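Local coordinates for conserved uncharacterized protein (predicted phosphoesterase COG0622) (Streptococcus pneumoniae, PDB 3CK2) that binds two manganese ions and probably hydrolyses phosphoester bonds of a substrate not yet identified, as in other calcineurin-like phosphoesterases, at residues K6-G17 / V33-E43; D18-Y29 / D158-V166. All coordinates share one frame; numbering follows the deposited sequence.

Contact 1 of 2, residues K6-G17 / V33-E43; sequences KQTIIVMSDSHG and VDAVFHNGDSE. With MN (manganese (II) ion), chain B.
Ile10 and Phe37 lie at the middle of two parallel strands, 7-12 and 35-38, joined by backbone hydrogen bonds. Ile10 receives an N-H from Phe37 and gives its own to Ala35 O; Met12 repeats the pattern with Phe37 O and Asn39 N. Beyond the strands the pairing persists between the loops, through Asp14 N to Gly40 O (2.8 Å), His16 N to Asp41 O and Gly17 N to Ser42 O. At the other end Asp34 pairs with Thr8 twice: its N donates to Thr8 O, and its OD2 accepts from Thr8 N at 3.1 Å, met on the anti side but tilted out of the carboxylate plane.

Apolar contacts flank the backbone pairing. Toward one face Ile9 sets CB and CG2 against the rim of the Phe37 ring at CE2; toward the other, Ile10 CG1 rests on both methyls of Val33.

Polar side chains gather where the strands end. The His38 ring, brought toward segment 6-17 with CG anti to the backbone N (chi1 -171°), has Ser13 CA over one face, while both nitrogens are engaged near the ring plane: NE2 shares a 2.6 Å hydrogen bond with Ser15 OG, and ND1 accepts from Gly40 N. Ser15 OG is further tied through water to Ser42 O.

Metal bonds complete the contact. Asp14 OD1 (2.1 Å), His16 NE2 (2.3 Å) and Asp41 OD2 (2.2 Å) hold manganese with two waters and His115; Asp41 OD2 also binds the second manganese. The second shell orients these ligands: Glu43 OE2 accepts from His16 ND1 at 2.6 Å, close to the ring plane, while Asp41 OD1 accepts from Met61 N. Metal ligands on the loops after adjacent parallel strands, sharing a bridging aspartate, are the hallmark of the dinuclear calcineurin-like phosphoesterase site.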
loop_
_atom_site.group_PDB
_atom_site.type_symbol
_atom_site.label_atom_id
_atom_site.label_comp_id
_atom_site.label_asym_id
_atom_site.label_seq_id
_atom_site.Cartn_x
_atom_site.Cartn_y
_atom_site.Cartn_z
ATOM N N LYS A 6 -2.571 -6.186 18.181
ATOM C CA LYS A 6 -2.406 -6.488 16.777
ATOM C C LYS A 6 -3.083 -5.412 15.946
ATOM O O LYS A 6 -4.123 -4.885 16.327
ATOM C CB LYS A 6 -2.969 -7.870 16.452
ATOM C CG LYS A 6 -2.775 -8.296 15.000
ATOM C CD LYS A 6 -2.970 -9.799 14.806
ATOM C CE LYS A 6 -3.835 -10.093 13.558
ATOM N NZ LYS A 6 -5.282 -10.424 13.861
ATOM N N GLN A 7 -2.442 -5.053 14.835
ATOM C CA GLN A 7 -2.981 -4.096 13.891
ATOM C C GLN A 7 -3.201 -4.801 12.565
ATOM O O GLN A 7 -2.581 -5.835 12.278
ATOM C CB GLN A 7 -2.006 -2.946 13.688
ATOM C CG GLN A 7 -1.689 -2.146 14.942
ATOM C CD GLN A 7 -0.478 -1.254 14.756
ATOM O OE1 GLN A 7 0.408 -1.548 13.951
ATOM N NE2 GLN A 7 -0.437 -0.168 15.482
ATOM N N THR A 8 -4.135 -4.259 11.796
ATOM C CA THR A 8 -4.418 -4.705 10.454
ATOM C C THR A 8 -4.502 -3.454 9.582
ATOM O O THR A 8 -5.183 -2.488 9.930
ATOM C CB THR A 8 -5.738 -5.491 10.364
ATOM O OG1 THR A 8 -5.653 -6.634 11.205
ATOM C CG2 THR A 8 -6.038 -5.906 8.901
ATOM N N ILE A 9 -3.770 -3.463 8.472
ATOM C CA ILE A 9 -3.890 -2.393 7.497
ATOM C C ILE A 9 -4.267 -3.004 6.153
ATOM O O ILE A 9 -3.983 -4.184 5.873
ATOM C CB ILE A 9 -2.585 -1.501 7.418
ATOM C CG1 ILE A 9 -1.389 -2.309 6.875
ATOM C CG2 ILE A 9 -2.297 -0.807 8.800
ATOM C CD1 ILE A 9 -0.188 -1.448 6.510
ATOM N N ILE A 10 -4.980 -2.201 5.379
ATOM C CA ILE A 10 -5.413 -2.522 4.014
ATOM C C ILE A 10 -4.730 -1.528 3.089
ATOM O O ILE A 10 -4.778 -0.300 3.337
ATOM C CB ILE A 10 -6.988 -2.478 3.839
ATOM C CG1 ILE A 10 -7.669 -3.547 4.727
ATOM C CG2 ILE A 10 -7.374 -2.702 2.340
ATOM C CD1 ILE A 10 -7.290 -5.072 4.340
ATOM N N VAL A 11 -4.043 -2.068 2.072
ATOM C CA VAL A 11 -3.242 -1.287 1.130
ATOM C C VAL A 11 -3.688 -1.618 -0.292
ATOM O O VAL A 11 -3.719 -2.798 -0.662
ATOM C CB VAL A 11 -1.726 -1.610 1.287
ATOM C CG1 VAL A 11 -0.879 -0.626 0.460
ATOM C CG2 VAL A 11 -1.318 -1.589 2.774
HETATM N N MSE A 12 -4.014 -0.593 -1.086
HETATM C CA MSE A 12 -4.269 -0.769 -2.532
HETATM C C MSE A 12 -3.553 0.311 -3.341
HETATM O O MSE A 12 -2.931 1.184 -2.787
HETATM C CB MSE A 12 -5.776 -0.771 -2.827
HETATM C CG MSE A 12 -6.425 0.547 -2.499
HETATM SE SE MSE A 12 -8.331 0.616 -2.873
HETATM C CE MSE A 12 -8.772 1.940 -1.512
ATOM N N SER A 13 -3.627 0.226 -4.661
ATOM C CA SER A 13 -2.855 1.084 -5.540
ATOM C C SER A 13 -3.211 0.883 -6.975
ATOM O O SER A 13 -3.599 -0.211 -7.387
ATOM C CB SER A 13 -1.349 0.802 -5.394
ATOM O OG SER A 13 -0.560 1.827 -5.964
ATOM N N ASP A 14 -3.013 1.956 -7.758
ATOM C CA ASP A 14 -3.033 1.870 -9.235
ATOM C C ASP A 14 -4.385 1.311 -9.707
ATOM O O ASP A 14 -4.470 0.356 -10.502
ATOM C CB ASP A 14 -1.840 1.057 -9.751
ATOM C CG ASP A 14 -0.505 1.761 -9.530
ATOM O OD1 ASP A 14 -0.087 2.545 -10.445
ATOM O OD2 ASP A 14 0.142 1.495 -8.469
ATOM N N SER A 15 -5.428 1.989 -9.216
ATOM C CA SER A 15 -6.837 1.710 -9.497
ATOM C C SER A 15 -7.340 2.328 -10.829
ATOM O O SER A 15 -8.290 1.846 -11.396
ATOM C CB SER A 15 -7.699 2.165 -8.305
ATOM O OG SER A 15 -7.327 3.444 -7.829
ATOM N N HIS A 16 -6.691 3.387 -11.297
ATOM C CA HIS A 16 -6.782 3.880 -12.679
ATOM C C HIS A 16 -8.195 4.122 -13.204
ATOM O O HIS A 16 -8.624 3.549 -14.219
ATOM C CB HIS A 16 -5.953 2.989 -13.640
ATOM C CG HIS A 16 -4.476 3.240 -13.541
ATOM N ND1 HIS A 16 -3.875 4.363 -14.071
ATOM C CD2 HIS A 16 -3.504 2.556 -12.914
ATOM C CE1 HIS A 16 -2.590 4.349 -13.790
ATOM N NE2 HIS A 16 -2.337 3.264 -13.078
ATOM N N GLY A 17 -8.892 4.996 -12.497
ATOM C CA GLY A 17 -10.193 5.468 -12.916
ATOM C C GLY A 17 -11.352 4.603 -12.465
ATOM O O GLY A 17 -12.484 4.936 -12.705
ATOM N N VAL A 33 -10.539 -1.746 10.380
ATOM C CA VAL A 33 -9.108 -2.037 10.437
ATOM C C VAL A 33 -8.445 -0.757 10.959
ATOM O O VAL A 33 -9.104 0.303 11.053
ATOM C CB VAL A 33 -8.554 -2.452 9.026
ATOM C CG1 VAL A 33 -9.177 -3.747 8.571
ATOM C CG2 VAL A 33 -8.797 -1.373 8.003
ATOM N N ASP A 34 -7.156 -0.814 11.287
ATOM C CA ASP A 34 -6.475 0.387 11.795
ATOM C C ASP A 34 -6.229 1.495 10.760
ATOM O O ASP A 34 -6.214 2.651 11.114
ATOM C CB ASP A 34 -5.171 0.001 12.487
ATOM C CG ASP A 34 -5.407 -0.905 13.649
ATOM O OD1 ASP A 34 -5.437 -0.411 14.796
ATOM O OD2 ASP A 34 -5.644 -2.095 13.407
ATOM N N ALA A 35 -6.059 1.147 9.485
ATOM C CA ALA A 35 -5.831 2.142 8.442
ATOM C C ALA A 35 -6.032 1.496 7.091
ATOM O O ALA A 35 -5.846 0.290 6.938
ATOM C CB ALA A 35 -4.407 2.741 8.551
ATOM N N VAL A 36 -6.439 2.326 6.115
ATOM C CA VAL A 36 -6.593 1.937 4.737
ATOM C C VAL A 36 -5.740 2.867 3.902
ATOM O O VAL A 36 -5.865 4.078 4.023
ATOM C CB VAL A 36 -8.087 1.940 4.282
ATOM C CG1 VAL A 36 -8.211 1.530 2.785
ATOM C CG2 VAL A 36 -8.908 1.000 5.162
ATOM N N PHE A 37 -4.891 2.294 3.035
ATOM C CA PHE A 37 -3.948 3.079 2.196
ATOM C C PHE A 37 -4.149 2.904 0.695
ATOM O O PHE A 37 -4.392 1.799 0.216
ATOM C CB PHE A 37 -2.495 2.676 2.498
ATOM C CG PHE A 37 -2.108 2.889 3.900
ATOM C CD1 PHE A 37 -1.516 4.071 4.280
ATOM C CD2 PHE A 37 -2.359 1.914 4.858
ATOM C CE1 PHE A 37 -1.158 4.292 5.578
ATOM C CE2 PHE A 37 -2.015 2.142 6.179
ATOM C CZ PHE A 37 -1.409 3.347 6.536
ATOM N N HIS A 38 -3.952 3.977 -0.054
ATOM C CA HIS A 38 -3.970 3.900 -1.514
ATOM C C HIS A 38 -2.691 4.563 -1.972
ATOM O O HIS A 38 -2.430 5.673 -1.589
ATOM C CB HIS A 38 -5.215 4.579 -2.078
ATOM C CG HIS A 38 -5.422 4.359 -3.535
ATOM N ND1 HIS A 38 -4.489 4.715 -4.485
ATOM C CD2 HIS A 38 -6.481 3.863 -4.213
ATOM C CE1 HIS A 38 -4.954 4.406 -5.681
ATOM N NE2 HIS A 38 -6.155 3.868 -5.544
ATOM N N ASN A 39 -1.873 3.871 -2.759
ATOM C CA ASN A 39 -0.523 4.342 -3.070
ATOM C C ASN A 39 -0.415 5.094 -4.410
ATOM O O ASN A 39 0.678 5.303 -4.943
ATOM C CB ASN A 39 0.461 3.167 -3.014
ATOM C CG ASN A 39 0.476 2.465 -1.663
ATOM O OD1 ASN A 39 0.068 3.048 -0.648
ATOM N ND2 ASN A 39 0.968 1.199 -1.641
ATOM N N GLY A 40 -1.575 5.483 -4.936
ATOM C CA GLY A 40 -1.678 6.404 -6.049
ATOM C C GLY A 40 -2.051 5.805 -7.388
ATOM O O GLY A 40 -2.269 4.596 -7.551
ATOM N N ASP A 41 -2.084 6.699 -8.367
ATOM C CA ASP A 41 -2.594 6.434 -9.715
ATOM C C ASP A 41 -4.044 5.978 -9.646
ATOM O O ASP A 41 -4.422 4.980 -10.239
ATOM C CB ASP A 41 -1.713 5.416 -10.411
ATOM C CG ASP A 41 -0.612 6.027 -11.202
ATOM O OD1 ASP A 41 -0.402 7.238 -11.119
ATOM O OD2 ASP A 41 0.045 5.238 -11.933
ATOM N N SER A 42 -4.854 6.703 -8.888
ATOM C CA SER A 42 -6.301 6.457 -8.835
ATOM C C SER A 42 -7.032 7.107 -10.000
ATOM O O SER A 42 -8.068 6.598 -10.466
ATOM C CB SER A 42 -6.900 6.946 -7.500
ATOM O OG SER A 42 -6.711 8.311 -7.297
ATOM N N GLU A 43 -6.492 8.246 -10.440
ATOM C CA GLU A 43 -7.082 9.098 -11.481
ATOM C C GLU A 43 -8.391 9.760 -11.025
ATOM O O GLU A 43 -9.160 10.241 -11.840
ATOM C CB GLU A 43 -7.245 8.352 -12.794
ATOM C CG GLU A 43 -5.935 7.764 -13.351
ATOM C CD GLU A 43 -6.181 7.049 -14.683
ATOM O OE1 GLU A 43 -7.225 7.318 -15.305
ATOM O OE2 GLU A 43 -5.369 6.194 -15.101
HETATM MN MN MN B . -0.083 3.090 -12.468
HETATM O O HOH W 1 -9.501 4.751 -8.713
HETATM O O HOH W 2 0.163 3.567 -14.608
HETATM O O HOH W 3 2.111 3.167 -12.621
#

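Contact 2 of 2, residues D18-Y29 / D158-V166; sequences DSLIVEEVRDRY and DFLTRDHEV. With SRT (S,R meso-tartaric acid), chain F.
Asp18 and Arg162 meet in a salt bridge in which one carboxylate oxygen takes two donors. Arg162 reaches it end-on, NH2 to Asp18 OD2 at 2.8 Å and NH1 to the same oxygen at 3.1 Å, with OD2 in the guanidinium plane although the two flat groups are turned 46° apart. The other oxygen, Asp18 OD1, is used within its own segment, accepting from Ile21 N at 2.9 Å as the N-cap of helix 19-29. Arg162 NH1 has a second acceptor, Ile133 O. Ile21 lays CG1, which points away from its backbone N (chi1 -158°), over the centre of the guanidinium face, backing the charged group with an apolar branch.

About one helical turn beyond Ile21, Glu24 meets His164, whose two ring nitrogens are both bonded. NE2 donates to Glu24 OE2 at 3.0 Å in a nearly straight bond (168°); OE2 lies close to the imidazole plane, whereas NE2 stands above the plane of the Glu24 carboxylate. ND1 is hydrogen-bonded to Tyr145 OH, which also bonds Tyr29 OH. The extended chain of Arg28 runs over one face of the imidazole, with CD 3.6 Å from the ring centroid and the guanidinium stacked nearly parallel, in an offset arrangement. Arg162 O lies over the opposite face. Tyr29 OH also touches Leu160 CD2 at 3.5 Å.

The turn that presents Arg162 and His164 has its own bonds: His164 N to Thr161 O, and Asp163 N to Thr161 OG1. Farther along, Asp158 and Val166 line the tartrate pocket, remote from the helix. The arrangement is a type I beta turn with an ST turn, after strand 154-160, docked on a side-chain-capped helix through a salt bridge and a His-carboxylate hydrogen bond.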
loop_
_atom_site.group_PDB
_atom_site.type_symbol
_atom_site.label_atom_id
_atom_site.label_comp_id
_atom_site.label_asym_id
_atom_site.label_seq_id
_atom_site.Cartn_x
_atom_site.Cartn_y
_atom_site.Cartn_z
ATOM N N ASP A 18 -11.071 3.508 -11.782
ATOM C CA ASP A 18 -12.107 2.674 -11.207
ATOM C C ASP A 18 -12.416 3.202 -9.801
ATOM O O ASP A 18 -11.677 2.998 -8.850
ATOM C CB ASP A 18 -11.632 1.219 -11.208
ATOM C CG ASP A 18 -12.681 0.250 -10.738
ATOM O OD1 ASP A 18 -13.628 0.646 -10.036
ATOM O OD2 ASP A 18 -12.521 -0.939 -11.061
ATOM N N SER A 19 -13.506 3.941 -9.704
ATOM C CA SER A 19 -13.933 4.495 -8.453
ATOM C C SER A 19 -14.821 3.530 -7.657
ATOM O O SER A 19 -14.836 3.595 -6.440
ATOM C CB SER A 19 -14.649 5.839 -8.689
ATOM O OG SER A 19 -15.696 5.685 -9.605
ATOM N N LEU A 20 -15.530 2.621 -8.334
ATOM C CA LEU A 20 -16.389 1.665 -7.620
ATOM C C LEU A 20 -15.524 0.760 -6.770
ATOM O O LEU A 20 -15.911 0.420 -5.648
ATOM C CB LEU A 20 -17.255 0.820 -8.555
ATOM C CG LEU A 20 -18.583 1.336 -9.140
ATOM C CD1 LEU A 20 -19.233 0.204 -9.975
ATOM C CD2 LEU A 20 -19.617 1.872 -8.115
ATOM N N ILE A 21 -14.344 0.382 -7.269
ATOM C CA ILE A 21 -13.485 -0.517 -6.459
ATOM C C ILE A 21 -12.907 0.164 -5.212
ATOM O O ILE A 21 -12.761 -0.447 -4.149
ATOM C CB ILE A 21 -12.386 -1.293 -7.287
ATOM C CG1 ILE A 21 -11.953 -2.541 -6.495
ATOM C CG2 ILE A 21 -11.186 -0.441 -7.667
ATOM C CD1 ILE A 21 -13.059 -3.602 -6.280
ATOM N N VAL A 22 -12.583 1.431 -5.356
ATOM C CA VAL A 22 -12.085 2.243 -4.251
ATOM C C VAL A 22 -13.162 2.421 -3.163
ATOM O O VAL A 22 -12.876 2.280 -1.970
ATOM C CB VAL A 22 -11.571 3.595 -4.804
ATOM C CG1 VAL A 22 -11.317 4.603 -3.669
ATOM C CG2 VAL A 22 -10.331 3.331 -5.634
ATOM N N GLU A 23 -14.385 2.736 -3.597
ATOM C CA GLU A 23 -15.568 2.859 -2.704
ATOM C C GLU A 23 -15.871 1.537 -1.975
ATOM O O GLU A 23 -16.157 1.523 -0.794
ATOM C CB GLU A 23 -16.811 3.289 -3.507
ATOM C CG GLU A 23 -18.075 3.520 -2.663
ATOM C CD GLU A 23 -19.315 3.928 -3.476
ATOM O OE1 GLU A 23 -19.351 3.681 -4.703
ATOM O OE2 GLU A 23 -20.286 4.451 -2.872
ATOM N N GLU A 24 -15.819 0.439 -2.718
ATOM C CA GLU A 24 -16.091 -0.885 -2.181
ATOM C C GLU A 24 -15.100 -1.267 -1.088
ATOM O O GLU A 24 -15.500 -1.777 -0.045
ATOM C CB GLU A 24 -16.059 -1.925 -3.285
ATOM C CG GLU A 24 -16.428 -3.271 -2.741
ATOM C CD GLU A 24 -16.654 -4.334 -3.806
ATOM O OE1 GLU A 24 -16.584 -4.002 -5.032
ATOM O OE2 GLU A 24 -16.903 -5.492 -3.374
ATOM N N VAL A 25 -13.825 -1.004 -1.326
ATOM C CA VAL A 25 -12.762 -1.290 -0.356
ATOM C C VAL A 25 -12.808 -0.336 0.867
ATOM O O VAL A 25 -12.621 -0.777 2.021
ATOM C CB VAL A 25 -11.338 -1.282 -1.064
ATOM C CG1 VAL A 25 -10.181 -1.164 -0.059
ATOM C CG2 VAL A 25 -11.205 -2.498 -1.977
ATOM N N ARG A 26 -13.069 0.951 0.612
ATOM C CA ARG A 26 -13.322 1.908 1.686
ATOM C C ARG A 26 -14.435 1.387 2.606
ATOM O O ARG A 26 -14.225 1.207 3.825
ATOM C CB ARG A 26 -13.709 3.315 1.171
ATOM C CG ARG A 26 -13.904 4.305 2.378
ATOM C CD ARG A 26 -14.928 5.443 2.241
ATOM N NE ARG A 26 -16.207 5.036 1.667
ATOM C CZ ARG A 26 -17.017 5.863 1.006
ATOM N NH1 ARG A 26 -16.675 7.123 0.869
ATOM N NH2 ARG A 26 -18.177 5.450 0.481
ATOM N N ASP A 27 -15.603 1.184 1.999
ATOM C CA ASP A 27 -16.799 0.753 2.679
ATOM C C ASP A 27 -16.607 -0.542 3.470
ATOM O O ASP A 27 -17.147 -0.708 4.556
ATOM C CB ASP A 27 -17.937 0.544 1.654
ATOM C CG ASP A 27 -18.561 1.855 1.169
ATOM O OD1 ASP A 27 -18.161 2.936 1.656
ATOM O OD2 ASP A 27 -19.469 1.795 0.310
ATOM N N ARG A 28 -15.868 -1.470 2.905
ATOM C CA ARG A 28 -15.681 -2.764 3.549
ATOM C C ARG A 28 -14.846 -2.650 4.821
ATOM O O ARG A 28 -15.106 -3.326 5.831
ATOM C CB ARG A 28 -14.991 -3.707 2.569
ATOM C CG ARG A 28 -14.910 -5.122 3.048
ATOM C CD ARG A 28 -14.255 -5.982 2.010
ATOM N NE ARG A 28 -14.081 -7.328 2.530
ATOM C CZ ARG A 28 -15.052 -8.240 2.581
ATOM N NH1 ARG A 28 -16.274 -7.979 2.101
ATOM N NH2 ARG A 28 -14.790 -9.430 3.099
ATOM N N TYR A 29 -13.859 -1.765 4.779
ATOM C CA TYR A 29 -12.792 -1.784 5.758
ATOM C C TYR A 29 -12.706 -0.552 6.672
ATOM O O TYR A 29 -12.200 -0.665 7.809
ATOM C CB TYR A 29 -11.458 -1.989 5.038
ATOM C CG TYR A 29 -11.289 -3.353 4.405
ATOM C CD1 TYR A 29 -11.124 -4.508 5.192
ATOM C CD2 TYR A 29 -11.234 -3.483 3.006
ATOM C CE1 TYR A 29 -10.939 -5.770 4.572
ATOM C CE2 TYR A 29 -11.025 -4.703 2.383
ATOM C CZ TYR A 29 -10.880 -5.856 3.156
ATOM O OH TYR A 29 -10.716 -7.059 2.509
ATOM N N ASP A 158 -0.977 -10.867 3.230
ATOM C CA ASP A 158 -1.808 -11.611 2.288
ATOM C C ASP A 158 -2.210 -10.709 1.158
ATOM O O ASP A 158 -2.483 -9.531 1.367
ATOM C CB ASP A 158 -3.068 -12.099 2.960
ATOM C CG ASP A 158 -2.808 -13.233 3.923
ATOM O OD1 ASP A 158 -2.347 -14.334 3.513
ATOM O OD2 ASP A 158 -3.033 -12.991 5.106
ATOM N N PHE A 159 -2.248 -11.265 -0.046
ATOM C CA PHE A 159 -2.798 -10.545 -1.179
ATOM C C PHE A 159 -4.217 -11.014 -1.481
ATOM O O PHE A 159 -4.499 -12.183 -1.441
ATOM C CB PHE A 159 -1.869 -10.671 -2.384
ATOM C CG PHE A 159 -0.545 -9.995 -2.175
ATOM C CD1 PHE A 159 -0.357 -8.696 -2.557
ATOM C CD2 PHE A 159 0.506 -10.674 -1.585
ATOM C CE1 PHE A 159 0.857 -8.106 -2.362
ATOM C CE2 PHE A 159 1.730 -10.077 -1.404
ATOM C CZ PHE A 159 1.899 -8.791 -1.779
ATOM N N LEU A 160 -5.102 -10.050 -1.747
ATOM C CA LEU A 160 -6.548 -10.278 -1.802
ATOM C C LEU A 160 -7.054 -9.895 -3.165
ATOM O O LEU A 160 -6.542 -8.979 -3.803
ATOM C CB LEU A 160 -7.280 -9.463 -0.734
ATOM C CG LEU A 160 -7.442 -10.000 0.708
ATOM C CD1 LEU A 160 -6.215 -10.614 1.270
ATOM C CD2 LEU A 160 -7.903 -8.845 1.581
ATOM N N THR A 161 -8.057 -10.629 -3.618
ATOM C CA THR A 161 -8.640 -10.382 -4.906
ATOM C C THR A 161 -9.702 -9.309 -4.746
ATOM O O THR A 161 -9.996 -8.846 -3.631
ATOM C CB THR A 161 -9.249 -11.651 -5.529
ATOM O OG1 THR A 161 -10.425 -12.024 -4.818
ATOM C CG2 THR A 161 -8.231 -12.813 -5.591
ATOM N N ARG A 162 -10.273 -8.908 -5.883
ATOM C CA ARG A 162 -11.381 -7.947 -5.903
ATOM C C ARG A 162 -12.667 -8.487 -5.294
ATOM O O ARG A 162 -13.634 -7.710 -5.087
ATOM C CB ARG A 162 -11.607 -7.455 -7.348
ATOM C CG ARG A 162 -10.528 -6.441 -7.741
ATOM C CD ARG A 162 -10.570 -6.034 -9.217
ATOM N NE ARG A 162 -11.803 -5.349 -9.566
ATOM C CZ ARG A 162 -11.910 -4.089 -9.939
ATOM N NH1 ARG A 162 -10.847 -3.349 -10.093
ATOM N NH2 ARG A 162 -13.100 -3.585 -10.226
ATOM N N ASP A 163 -12.688 -9.792 -5.002
ATOM C CA ASP A 163 -13.753 -10.396 -4.210
ATOM C C ASP A 163 -13.348 -10.607 -2.759
ATOM O O ASP A 163 -14.100 -11.193 -1.991
ATOM C CB ASP A 163 -14.214 -11.732 -4.849
ATOM C CG ASP A 163 -14.947 -11.529 -6.168
ATOM O OD1 ASP A 163 -15.278 -10.361 -6.540
ATOM O OD2 ASP A 163 -15.192 -12.538 -6.833
ATOM N N HIS A 164 -12.156 -10.117 -2.398
ATOM C CA HIS A 164 -11.703 -10.014 -1.010
ATOM C C HIS A 164 -11.327 -11.378 -0.446
ATOM O O HIS A 164 -11.495 -11.655 0.750
ATOM C CB HIS A 164 -12.769 -9.324 -0.144
ATOM C CG HIS A 164 -13.391 -8.127 -0.792
ATOM N ND1 HIS A 164 -12.677 -6.990 -1.080
ATOM C CD2 HIS A 164 -14.653 -7.909 -1.250
ATOM C CE1 HIS A 164 -13.473 -6.115 -1.672
ATOM N NE2 HIS A 164 -14.678 -6.651 -1.787
ATOM N N GLU A 165 -10.799 -12.231 -1.323
ATOM C CA GLU A 165 -10.365 -13.579 -0.940
ATOM C C GLU A 165 -8.866 -13.588 -1.031
ATOM O O GLU A 165 -8.318 -12.940 -1.915
ATOM C CB GLU A 165 -10.881 -14.620 -1.920
ATOM C CG GLU A 165 -12.347 -14.548 -2.233
ATOM C CD GLU A 165 -13.220 -15.289 -1.272
ATOM O OE1 GLU A 165 -12.725 -16.158 -0.505
ATOM O OE2 GLU A 165 -14.446 -15.031 -1.322
ATOM N N VAL A 166 -8.200 -14.361 -0.175
ATOM C CA VAL A 166 -6.752 -14.508 -0.259
ATOM C C VAL A 166 -6.429 -15.197 -1.588
ATOM O O VAL A 166 -7.069 -16.175 -1.979
ATOM C CB VAL A 166 -6.187 -15.258 0.947
ATOM C CG1 VAL A 166 -4.700 -15.433 0.869
ATOM C CG2 VAL A 166 -6.541 -14.539 2.257
HETATM O O1 SRT F . -1.467 -17.771 5.630
HETATM O O11 SRT F . -1.529 -19.138 3.897
HETATM C C1 SRT F . -2.034 -18.235 4.611
HETATM C C2 SRT F . -3.370 -17.659 4.217
HETATM O O2 SRT F . -3.216 -16.243 4.150
HETATM C C3 SRT F . -4.514 -17.937 5.212
HETATM O O3 SRT F . -4.201 -19.057 6.054
HETATM C C4 SRT F . -5.849 -18.144 4.516
HETATM O O4 SRT F . -6.879 -18.261 5.223
HETATM O O41 SRT F . -5.927 -18.166 3.264
#

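The two contacts illustrate how chemistry follows depth within one fold. Contact 1 is largely buried near the centre of the chain and joins the two strands of a beta-alpha-beta unit; contact 2 is only partly buried, and ties the helix of that unit to segment 158-166, far along the chain. They meet where the helix packs on the strands, with Tyr29 CD1 against Ile10 CG1 (3.6 Å) and Val25 CG1 against Met12 CE (3.7 Å). Contact 1 relies mainly on backbone pairing and metal ligation, contact 2 on one salt bridge, a histidine-carboxylate hydrogen bond and stacking. Both reach the same mixed sheet, in which strands 7-12 and 154-160 flank strand 145-150.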